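Local atomic coordinates of dally-like, isoform A (Drosophila melanogaster, PDB entry 6XTZ), a protein that binds Wnt and Hedgehog family proteins as a glypican at the cell surface, its helical core accommodating the palmitoleoyl group that Wnts carry. Residues G204-T209 with K527-H532; W269-M274 with H532-Y537; M274-V279 with Q451-Y456; K278-L283 with R444-I449. The protein carries 5 engineered substitutions. One frame throughout, in Å; residues are numbered along the deposited sequence.

Contact 1: residues G204-T209 with K527-H532; sequences GQALTT and KNAIVH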
# COMPACT_ATOMS: atom_id res chain seq x y z
N GLY A 204 -4.02 6.73 -4.85
CA GLY A 204 -3.64 7.46 -3.66
C GLY A 204 -4.32 6.98 -2.39
O GLY A 204 -3.71 7.01 -1.32
N GLN A 205 -5.57 6.52 -2.49
CA GLN A 205 -6.26 6.06 -1.30
C GLN A 205 -5.69 4.73 -0.80
O GLN A 205 -5.53 4.54 0.41
CB GLN A 205 -7.76 5.92 -1.57
CG GLN A 205 -8.48 7.24 -1.78
CD GLN A 205 -8.43 8.13 -0.56
OE1 GLN A 205 -8.42 7.65 0.57
NE2 GLN A 205 -8.40 9.44 -0.79
N ALA A 206 -5.38 3.82 -1.72
CA ALA A 206 -4.78 2.55 -1.32
C ALA A 206 -3.39 2.76 -0.73
O ALA A 206 -3.00 2.06 0.22
CB ALA A 206 -4.71 1.60 -2.52
N LEU A 207 -2.64 3.72 -1.26
CA LEU A 207 -1.32 4.01 -0.70
C LEU A 207 -1.44 4.58 0.71
O LEU A 207 -0.61 4.28 1.58
CB LEU A 207 -0.56 4.98 -1.61
CG LEU A 207 0.83 5.39 -1.13
CD1 LEU A 207 1.74 4.17 -0.99
CD2 LEU A 207 1.45 6.41 -2.07
N THR A 208 -2.47 5.39 0.96
CA THR A 208 -2.69 5.93 2.30
C THR A 208 -3.06 4.82 3.28
O THR A 208 -2.51 4.76 4.39
CB THR A 208 -3.79 6.99 2.27
OG1 THR A 208 -3.33 8.13 1.52
CG2 THR A 208 -4.15 7.43 3.68
N THR A 209 -3.98 3.94 2.89
CA THR A 209 -4.39 2.86 3.78
C THR A 209 -3.23 1.92 4.08
O THR A 209 -3.08 1.44 5.21
CB THR A 209 -5.56 2.09 3.16
OG1 THR A 209 -5.23 1.71 1.82
CG2 THR A 209 -6.81 2.94 3.15
N LYS A 527 -6.56 -6.02 2.49
CA LYS A 527 -7.24 -6.78 1.44
C LYS A 527 -8.31 -5.94 0.76
O LYS A 527 -8.55 -6.08 -0.44
CB LYS A 527 -7.86 -8.05 2.03
CG LYS A 527 -6.85 -9.09 2.47
CD LYS A 527 -7.54 -10.32 3.04
CE LYS A 527 -6.54 -11.37 3.51
NZ LYS A 527 -7.21 -12.55 4.13
N ASN A 528 -8.97 -5.05 1.52
CA ASN A 528 -10.00 -4.20 0.94
C ASN A 528 -9.41 -3.27 -0.12
O ASN A 528 -10.03 -3.03 -1.16
CB ASN A 528 -10.70 -3.40 2.04
CG ASN A 528 -11.82 -2.53 1.51
OD1 ASN A 528 -12.45 -2.86 0.50
ND2 ASN A 528 -12.07 -1.42 2.18
N ALA A 529 -8.22 -2.73 0.14
CA ALA A 529 -7.58 -1.86 -0.84
C ALA A 529 -7.15 -2.63 -2.08
O ALA A 529 -7.14 -2.08 -3.18
CB ALA A 529 -6.38 -1.15 -0.21
N ILE A 530 -6.80 -3.91 -1.92
CA ILE A 530 -6.38 -4.72 -3.06
C ILE A 530 -7.56 -4.95 -4.00
O ILE A 530 -7.39 -5.00 -5.22
CB ILE A 530 -5.76 -6.04 -2.57
CG1 ILE A 530 -4.50 -5.76 -1.75
CG2 ILE A 530 -5.43 -6.96 -3.74
CD1 ILE A 530 -3.92 -6.98 -1.10
N VAL A 531 -8.76 -5.10 -3.45
CA VAL A 531 -9.94 -5.28 -4.29
C VAL A 531 -10.22 -4.01 -5.09
O VAL A 531 -10.56 -4.08 -6.28
CB VAL A 531 -11.15 -5.68 -3.43
CG1 VAL A 531 -12.42 -5.73 -4.27
CG2 VAL A 531 -10.90 -7.03 -2.77
N HIS A 532 -10.06 -2.84 -4.47
CA HIS A 532 -10.30 -1.59 -5.18
C HIS A 532 -9.24 -1.36 -6.25
O HIS A 532 -9.56 -0.86 -7.34
CB HIS A 532 -10.33 -0.42 -4.19
CG HIS A 532 -11.44 -0.51 -3.19
ND1 HIS A 532 -11.54 0.35 -2.12
CD2 HIS A 532 -12.49 -1.35 -3.10
CE1 HIS A 532 -12.61 0.04 -1.41
NE2 HIS A 532 -13.21 -0.99 -1.99

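Contact 2: residues W269-M274 with H532-Y537; sequences WENFAM and HLRNAY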
# COMPACT_ATOMS: atom_id res chain seq x y z
N TRP A 269 0.60 -8.00 1.42
CA TRP A 269 1.39 -6.82 1.08
C TRP A 269 1.99 -6.96 -0.31
O TRP A 269 2.07 -5.98 -1.07
CB TRP A 269 2.48 -6.60 2.13
CG TRP A 269 3.25 -5.32 1.96
CD1 TRP A 269 4.42 -5.15 1.28
CD2 TRP A 269 2.91 -4.03 2.49
NE1 TRP A 269 4.83 -3.84 1.35
CE2 TRP A 269 3.92 -3.13 2.09
CE3 TRP A 269 1.85 -3.55 3.27
CZ2 TRP A 269 3.90 -1.78 2.44
CZ3 TRP A 269 1.83 -2.22 3.62
CH2 TRP A 269 2.85 -1.35 3.21
N GLU A 270 2.43 -8.17 -0.67
CA GLU A 270 2.91 -8.41 -2.02
C GLU A 270 1.79 -8.26 -3.04
O GLU A 270 2.00 -7.70 -4.13
CB GLU A 270 3.54 -9.80 -2.12
CG GLU A 270 4.82 -9.96 -1.31
CD GLU A 270 5.50 -11.29 -1.56
OE1 GLU A 270 5.01 -12.07 -2.41
OE2 GLU A 270 6.53 -11.56 -0.91
N ASN A 271 0.59 -8.74 -2.71
CA ASN A 271 -0.56 -8.53 -3.60
C ASN A 271 -0.86 -7.04 -3.75
O ASN A 271 -1.23 -6.58 -4.83
CB ASN A 271 -1.78 -9.28 -3.07
CG ASN A 271 -1.61 -10.78 -3.10
OD1 ASN A 271 -0.77 -11.31 -3.83
ND2 ASN A 271 -2.41 -11.48 -2.30
N PHE A 272 -0.73 -6.28 -2.65
CA PHE A 272 -0.92 -4.84 -2.73
C PHE A 272 0.11 -4.19 -3.65
O PHE A 272 -0.23 -3.32 -4.45
CB PHE A 272 -0.83 -4.23 -1.32
CG PHE A 272 -0.57 -2.75 -1.32
CD1 PHE A 272 -1.60 -1.85 -1.54
CD2 PHE A 272 0.70 -2.26 -1.09
CE1 PHE A 272 -1.36 -0.49 -1.53
CE2 PHE A 272 0.95 -0.90 -1.09
CZ PHE A 272 -0.09 -0.01 -1.31
N ALA A 273 1.38 -4.61 -3.55
CA ALA A 273 2.42 -4.02 -4.38
C ALA A 273 2.22 -4.37 -5.85
O ALA A 273 2.50 -3.56 -6.73
CB ALA A 273 3.80 -4.47 -3.90
N MET A 274 1.75 -5.59 -6.13
CA MET A 274 1.52 -5.98 -7.52
C MET A 274 0.31 -5.27 -8.10
O MET A 274 0.31 -4.90 -9.28
CB MET A 274 1.35 -7.50 -7.61
CG MET A 274 2.62 -8.28 -7.31
SD MET A 274 2.44 -10.06 -7.52
CE MET A 274 1.21 -10.44 -6.28
N HIS A 532 -10.06 -2.84 -4.47
CA HIS A 532 -10.30 -1.59 -5.18
C HIS A 532 -9.24 -1.36 -6.25
O HIS A 532 -9.56 -0.86 -7.34
CB HIS A 532 -10.33 -0.42 -4.19
CG HIS A 532 -11.44 -0.51 -3.19
ND1 HIS A 532 -11.54 0.35 -2.12
CD2 HIS A 532 -12.49 -1.35 -3.10
CE1 HIS A 532 -12.61 0.04 -1.41
NE2 HIS A 532 -13.21 -0.99 -1.99
N LEU A 533 -7.99 -1.72 -5.98
CA LEU A 533 -6.94 -1.58 -6.98
C LEU A 533 -7.19 -2.49 -8.18
O LEU A 533 -7.01 -2.08 -9.33
CB LEU A 533 -5.57 -1.87 -6.37
CG LEU A 533 -5.02 -0.83 -5.39
CD1 LEU A 533 -3.75 -1.34 -4.74
CD2 LEU A 533 -4.77 0.49 -6.11
N ARG A 534 -7.61 -3.73 -7.93
CA ARG A 534 -7.89 -4.65 -9.03
C ARG A 534 -9.09 -4.18 -9.85
O ARG A 534 -9.07 -4.23 -11.08
CB ARG A 534 -8.13 -6.06 -8.50
CG ARG A 534 -6.89 -6.72 -7.92
CD ARG A 534 -7.18 -8.12 -7.42
NE ARG A 534 -6.01 -8.74 -6.82
CZ ARG A 534 -6.00 -9.95 -6.27
NH1 ARG A 534 -7.12 -10.67 -6.23
NH2 ARG A 534 -4.89 -10.44 -5.74
N ASN A 535 -10.15 -3.72 -9.18
CA ASN A 535 -11.30 -3.17 -9.90
C ASN A 535 -10.90 -1.94 -10.70
O ASN A 535 -11.33 -1.77 -11.84
CB ASN A 535 -12.42 -2.84 -8.92
CG ASN A 535 -13.08 -4.08 -8.35
OD1 ASN A 535 -13.14 -5.12 -9.00
ND2 ASN A 535 -13.59 -3.97 -7.12
N ALA A 536 -10.08 -1.06 -10.11
CA ALA A 536 -9.65 0.14 -10.81
C ALA A 536 -8.79 -0.20 -12.02
O ALA A 536 -8.83 0.51 -13.03
CB ALA A 536 -8.90 1.07 -9.86
N TYR A 537 -8.00 -1.27 -11.93
CA TYR A 537 -7.18 -1.68 -13.07
C TYR A 537 -8.04 -2.15 -14.23
O TYR A 537 -7.74 -1.85 -15.39
CB TYR A 537 -6.20 -2.78 -12.64
CG TYR A 537 -5.38 -3.33 -13.78
CD1 TYR A 537 -4.31 -2.62 -14.30
CD2 TYR A 537 -5.66 -4.58 -14.33
CE1 TYR A 537 -3.55 -3.12 -15.35
CE2 TYR A 537 -4.91 -5.09 -15.37
CZ TYR A 537 -3.86 -4.36 -15.87
OH TYR A 537 -3.10 -4.86 -16.91

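Contact 3: residues M274-V279 with Q451-Y456; sequences MAMDKV and QRVKDY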
# COMPACT_ATOMS: atom_id res chain seq x y z
N MET A 274 1.75 -5.59 -6.13
CA MET A 274 1.52 -5.98 -7.52
C MET A 274 0.31 -5.27 -8.10
O MET A 274 0.31 -4.90 -9.28
CB MET A 274 1.35 -7.50 -7.61
CG MET A 274 2.62 -8.28 -7.31
SD MET A 274 2.44 -10.06 -7.52
CE MET A 274 1.21 -10.44 -6.28
N ALA A 275 -0.73 -5.05 -7.29
CA ALA A 275 -1.89 -4.32 -7.77
C ALA A 275 -1.58 -2.84 -7.94
O ALA A 275 -2.10 -2.19 -8.86
CB ALA A 275 -3.07 -4.52 -6.82
N MET A 276 -0.74 -2.28 -7.07
CA MET A 276 -0.32 -0.89 -7.22
C MET A 276 0.47 -0.69 -8.50
O MET A 276 0.33 0.34 -9.18
CB MET A 276 0.50 -0.45 -6.01
CG MET A 276 -0.32 -0.15 -4.78
SD MET A 276 -1.24 1.40 -4.90
CE MET A 276 0.11 2.58 -4.85
N ASP A 277 1.33 -1.65 -8.85
CA ASP A 277 2.12 -1.53 -10.07
C ASP A 277 1.24 -1.62 -11.31
O ASP A 277 1.55 -1.01 -12.34
CB ASP A 277 3.21 -2.59 -10.10
CG ASP A 277 4.24 -2.35 -11.19
OD1 ASP A 277 5.06 -1.42 -11.04
OD2 ASP A 277 4.22 -3.08 -12.20
N LYS A 278 0.14 -2.38 -11.23
CA LYS A 278 -0.79 -2.46 -12.35
C LYS A 278 -1.54 -1.15 -12.54
O LYS A 278 -1.72 -0.68 -13.67
CB LYS A 278 -1.76 -3.62 -12.15
CG LYS A 278 -1.19 -4.98 -12.50
CD LYS A 278 -2.30 -6.03 -12.56
CE LYS A 278 -1.80 -7.33 -13.15
NZ LYS A 278 -2.90 -8.33 -13.32
N VAL A 279 -2.01 -0.55 -11.44
CA VAL A 279 -2.71 0.73 -11.54
C VAL A 279 -1.76 1.83 -11.99
O VAL A 279 -2.12 2.67 -12.82
CB VAL A 279 -3.38 1.07 -10.19
CG1 VAL A 279 -3.99 2.47 -10.24
CG2 VAL A 279 -4.45 0.04 -9.86
N GLN A 451 7.95 3.25 -7.92
CA GLN A 451 9.27 2.71 -7.63
C GLN A 451 9.43 2.40 -6.15
O GLN A 451 10.04 1.39 -5.78
CB GLN A 451 10.35 3.69 -8.10
CG GLN A 451 11.77 3.17 -7.92
CD GLN A 451 12.01 1.89 -8.69
OE1 GLN A 451 11.66 1.77 -9.86
NE2 GLN A 451 12.63 0.91 -8.03
N ARG A 452 8.89 3.25 -5.28
CA ARG A 452 9.04 3.02 -3.84
C ARG A 452 8.17 1.86 -3.38
O ARG A 452 8.59 1.07 -2.52
CB ARG A 452 8.72 4.30 -3.07
CG ARG A 452 9.69 5.44 -3.36
CD ARG A 452 9.34 6.69 -2.59
NE ARG A 452 10.14 7.83 -3.03
CZ ARG A 452 11.31 8.18 -2.51
NH1 ARG A 452 11.83 7.48 -1.51
NH2 ARG A 452 11.96 9.24 -2.98
N VAL A 453 6.96 1.73 -3.93
CA VAL A 453 6.14 0.56 -3.63
C VAL A 453 6.82 -0.70 -4.14
O VAL A 453 6.75 -1.76 -3.52
CB VAL A 453 4.72 0.73 -4.20
CG1 VAL A 453 3.91 -0.55 -4.03
CG2 VAL A 453 4.01 1.89 -3.52
N LYS A 454 7.50 -0.59 -5.29
CA LYS A 454 8.30 -1.70 -5.78
C LYS A 454 9.42 -2.05 -4.81
O LYS A 454 9.77 -3.22 -4.65
CB LYS A 454 8.88 -1.35 -7.16
CG LYS A 454 9.24 -2.54 -8.02
CD LYS A 454 9.92 -2.08 -9.31
CE LYS A 454 9.81 -3.13 -10.40
NZ LYS A 454 8.40 -3.30 -10.86
N ASP A 455 9.99 -1.04 -4.15
CA ASP A 455 11.07 -1.29 -3.19
C ASP A 455 10.54 -1.99 -1.94
O ASP A 455 11.21 -2.88 -1.40
CB ASP A 455 11.76 0.02 -2.81
CG ASP A 455 12.54 0.62 -3.97
OD1 ASP A 455 12.94 -0.12 -4.89
OD2 ASP A 455 12.76 1.86 -3.96
N TYR A 456 9.35 -1.61 -1.47
CA TYR A 456 8.77 -2.16 -0.25
C TYR A 456 7.94 -3.41 -0.50
O TYR A 456 7.19 -3.82 0.39
CB TYR A 456 7.91 -1.11 0.45
CG TYR A 456 8.69 0.09 0.96
CD1 TYR A 456 9.72 -0.06 1.86
CD2 TYR A 456 8.36 1.37 0.54
CE1 TYR A 456 10.43 1.03 2.33
CE2 TYR A 456 9.06 2.47 1.00
CZ TYR A 456 10.09 2.30 1.90
OH TYR A 456 10.77 3.40 2.35

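Contact 4: residues K278-L283 with R444-I449; sequences KVAERL and RIVRDI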
# COMPACT_ATOMS: atom_id res chain seq x y z
N LYS A 278 0.14 -2.38 -11.23
CA LYS A 278 -0.79 -2.46 -12.35
C LYS A 278 -1.54 -1.15 -12.54
O LYS A 278 -1.72 -0.68 -13.67
CB LYS A 278 -1.76 -3.62 -12.15
CG LYS A 278 -1.19 -4.98 -12.50
CD LYS A 278 -2.30 -6.03 -12.56
CE LYS A 278 -1.80 -7.33 -13.15
NZ LYS A 278 -2.90 -8.33 -13.32
N VAL A 279 -2.01 -0.55 -11.44
CA VAL A 279 -2.71 0.73 -11.54
C VAL A 279 -1.76 1.83 -11.99
O VAL A 279 -2.12 2.67 -12.82
CB VAL A 279 -3.38 1.07 -10.19
CG1 VAL A 279 -3.99 2.47 -10.24
CG2 VAL A 279 -4.45 0.04 -9.86
N ALA A 280 -0.53 1.83 -11.47
CA ALA A 280 0.47 2.78 -11.94
C ALA A 280 0.75 2.63 -13.42
O ALA A 280 1.05 3.61 -14.11
CB ALA A 280 1.76 2.62 -11.14
N GLU A 281 0.66 1.40 -13.94
CA GLU A 281 0.80 1.19 -15.38
C GLU A 281 -0.34 1.86 -16.14
O GLU A 281 -0.12 2.46 -17.20
CB GLU A 281 0.85 -0.30 -15.69
CG GLU A 281 1.17 -0.64 -17.14
CD GLU A 281 1.01 -2.12 -17.44
OE1 GLU A 281 -0.14 -2.59 -17.53
OE2 GLU A 281 2.05 -2.81 -17.58
N ARG A 282 -1.56 1.77 -15.61
CA ARG A 282 -2.70 2.42 -16.24
C ARG A 282 -2.57 3.94 -16.16
O ARG A 282 -2.84 4.64 -17.14
CB ARG A 282 -3.99 1.97 -15.57
CG ARG A 282 -4.38 0.53 -15.86
CD ARG A 282 -5.02 0.40 -17.23
NE ARG A 282 -5.58 -0.94 -17.44
CZ ARG A 282 -4.99 -1.89 -18.14
NH1 ARG A 282 -3.81 -1.67 -18.71
NH2 ARG A 282 -5.57 -3.08 -18.27
N LEU A 283 -2.17 4.46 -15.00
CA LEU A 283 -2.08 5.91 -14.82
C LEU A 283 -1.02 6.53 -15.73
O LEU A 283 -1.16 7.68 -16.14
CB LEU A 283 -1.78 6.24 -13.36
CG LEU A 283 -2.88 5.88 -12.37
CD1 LEU A 283 -2.48 6.29 -10.96
CD2 LEU A 283 -4.19 6.55 -12.77
N ARG A 444 5.35 12.18 -12.69
CA ARG A 444 6.55 12.09 -11.87
C ARG A 444 6.25 11.52 -10.49
O ARG A 444 7.02 10.70 -9.96
CB ARG A 444 7.21 13.46 -11.75
CG ARG A 444 7.65 14.05 -13.08
CD ARG A 444 8.09 15.50 -12.95
NE ARG A 444 9.26 15.64 -12.09
CZ ARG A 444 9.87 16.80 -11.85
NH1 ARG A 444 9.41 17.92 -12.39
NH2 ARG A 444 10.93 16.84 -11.06
N ILE A 445 5.14 11.94 -9.87
CA ILE A 445 4.80 11.42 -8.55
C ILE A 445 4.27 10.00 -8.66
O ILE A 445 4.47 9.18 -7.75
CB ILE A 445 3.81 12.36 -7.84
CG1 ILE A 445 3.45 11.84 -6.45
CG2 ILE A 445 2.55 12.56 -8.67
CD1 ILE A 445 4.62 11.78 -5.50
N VAL A 446 3.60 9.66 -9.76
CA VAL A 446 3.16 8.28 -9.97
C VAL A 446 4.35 7.36 -10.15
O VAL A 446 4.39 6.25 -9.60
CB VAL A 446 2.19 8.20 -11.17
CG1 VAL A 446 1.96 6.76 -11.57
CG2 VAL A 446 0.86 8.87 -10.82
N ARG A 447 5.36 7.79 -10.92
CA ARG A 447 6.57 6.99 -11.07
C ARG A 447 7.32 6.87 -9.75
O ARG A 447 7.89 5.82 -9.44
CB ARG A 447 7.48 7.58 -12.15
CG ARG A 447 6.92 7.53 -13.56
CD ARG A 447 7.96 8.03 -14.56
NE ARG A 447 7.34 8.62 -15.74
CZ ARG A 447 6.96 7.93 -16.81
NH1 ARG A 447 7.13 6.61 -16.85
NH2 ARG A 447 6.40 8.55 -17.84
N ASP A 448 7.34 7.95 -8.97
CA ASP A 448 8.03 7.92 -7.68
C ASP A 448 7.37 6.91 -6.74
O ASP A 448 8.05 6.07 -6.15
CB ASP A 448 8.02 9.32 -7.06
CG ASP A 448 8.86 9.40 -5.79
OD1 ASP A 448 9.62 8.45 -5.51
OD2 ASP A 448 8.77 10.42 -5.08
N ILE A 449 6.04 6.98 -6.61
CA ILE A 449 5.32 6.03 -5.78
C ILE A 449 5.50 4.61 -6.29
O ILE A 449 5.74 3.68 -5.51
CB ILE A 449 3.83 6.42 -5.71
CG1 ILE A 449 3.66 7.71 -4.91
CG2 ILE A 449 3.00 5.29 -5.13
CD1 ILE A 449 2.27 8.32 -5.01

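Contact 1: residues G204-T209 with K527-H532
The backbones of Ala206 and Ala529 come within 5.2 Å, CA to CA, where helix 185-216 runs in the opposite sense to helix 513-538. So close an approach suits alanine on both sides, since only two methyl groups have to fit between the helices. Each of these CB atoms points at the other helix, and Ala206 CB meets Ala529 CB at 4.0 Å. Thr209, one turn after Ala206, adds the second touching point: its OG1 lies 3.7 Å from Ala529 CB. A hydroxyl can sit against a methyl here because its polar need is met at home. With chi1 at 51°, OG1 stands between the backbone N and the carbonyl carbon of its own residue, folded back toward the helix, and it donates to Ala206 O at 2.8 Å. It reaches that oxygen from above the carbonyl plane, at a C=O...O angle of 105°, and not along a lone pair. A valine here would remove the hydroxyl and would probably leave Ala206 O without this side-chain donor. A glycerol, probably from the crystallisation liquor, lies close to the Thr209 side chain. Nearby, Leu207 turns the other way, to helices 51-110 and 441-455. No hydrogen bond joins the two segments, so the contact rests on close van der Waals packing of small side chains, with the touching hydroxyl satisfied within its own helix.

Contact 2: residues W269-M274 with H532-Y537
Phe272 and Leu533 form the inner shell of this contact: Leu533 CD1 approaches the ring at CD1, 3.9 Å away, and also lies 4.1 Å from Phe272 CE1. The two side chains cross obliquely, and the same methyl rests 4.0 Å from Phe272 O, so one branch of the leucine packs on ring and backbone together. Phe272 CB leaves its helix facing away from residues 532-537; with CG anti to the backbone N (chi1 161°) the ring swings back to Leu533. A broad ring opposite a branched leucine suits this buried position, since the helices are wider apart here, 8.1 Å between Phe272 CA and Leu533 CA. At the margin, Arg534 reaches over with an extended chain until its NH2 is 4.2 Å from Asn271 CG. That pair is in contact but not hydrogen-bonded; Asn271 ND2 is instead held by Glu268 OE1. Further out, Trp269 O lies in the plane of the Phe272 ring at its edge, while Leu526, Ile530 and Ala210 pack around the same ring. Leu533 is bedded on Ala206, Ala275, Met276 and Val279, and thus links three helices. Here helices 263-283 and 513-538 run in the same sense, packed through apolar side chains within, with the long Arg534 side chain lying across the margin, as expected in the elongated all-helical core of a glypican.

Contact 3: residues M274-V279 with Q451-Y456
Met276 and Val453 carry the buried half of this contact, which packs helix 263-283 against the oppositely directed helix 441-455 in the helical bundle of the glypican core. Val453 loses the largest area to its partner segment and Met276 comes next. Met276 CB meets Val453 CG1 at 3.9 Å, and the two side chains cross at about a right angle. The methionine is bent at both chi2 (-74°) and chi3 (-68°), which curls the chain until its terminal CE stands 4.2 Å from Val453 CG2. Both branches of the valine are therefore engaged, one by the root of the methionine and one by its tip. A flexible thioether chain suits a site where several helices converge: Met276 also packs on Tyr203 and Leu207 of helix 185-216 and on Leu533 of helix 513-538, while Val453 shares Leu207 with it. Asp277, next along the helix, brings a carboxylate to the outer side of the interface, where it faces Lys454. Its stronger partner is Arg450, whose NE forms a salt bridge with OD1. The negative charge is thus shared by two basic residues, which probably favours the ionised carboxylate. Lys454 runs extended as far as CE and then turns at chi4 (67°), bringing NZ to a long salt-bridge distance of 3.8 Å from Asp277 OD1.

Contact 4: residues K278-L283 with R444-I449
Apolar packing makes up the whole of this contact, with Val446 set against Ala280 and Leu283. Both branches of the valine are used. Val446 CG1 lies 4.2 Å from Ala280 CB and 4.2 Å from Leu283 CB, and it also stands 4.1 Å from Ala280 O, so this methyl rests partly on backbone. CG1 is anti to the backbone N (chi1 168°), which carries it out toward residues 278-283. Val446 CG2 approaches Leu283 CD1 at 4.2 Å. Ala280 and Leu283 are three apart and so present their CB atoms from one side of the helix. The alanine allows a close approach, 6.4 Å between Ala280 CA and Val446 CA, while the leucine covers the valine, with CB against CG1 and CD1 near CG2. Phe87, Tyr203 and Leu284 help enclose the group: Phe87 and Leu284 pack on Val446, and Tyr203 on Ala280 and Leu283. Polar and charged groups find their partners outside this interface. Arg282 NE donates to Tyr537 O and its guanidinium makes cation-pi contacts with Tyr537 and Phe287, whereas Asp448 pairs with Lys83 of helix 51-110 and with Arg452 of its own helix. The arrangement is an antiparallel helix pair of the glypican helical bundle, aliphatic residues buried between the last turns of helix 263-283 and helix 441-455, with the Val446 side chain about 11 Å from the bound O-palmitoleoyl serine.

The four contacts lie in the middle of the elongated core, their centres 7 to 14 Å apart. Contacts 1 and 2 share helix 513-538, contacts 2, 3 and 4 share helix 263-283, and contacts 3 and 4 join the latter to helix 441-455. Helix 185-216 enters through contact 1. Contacts 3 and 4 fall within the chain span of both others, whereas contacts 1 and 2 alternate their segments. Even contacts 1 and 4, 14 Å apart between centres, touch where Leu207 CD2 meets Ile449 CD1 at 3.6 Å. Sequence-distant helices, two of them following the unmodelled residues 324-437, are thereby united in one continuous bundle, with contact 4 toward the lipid-binding end.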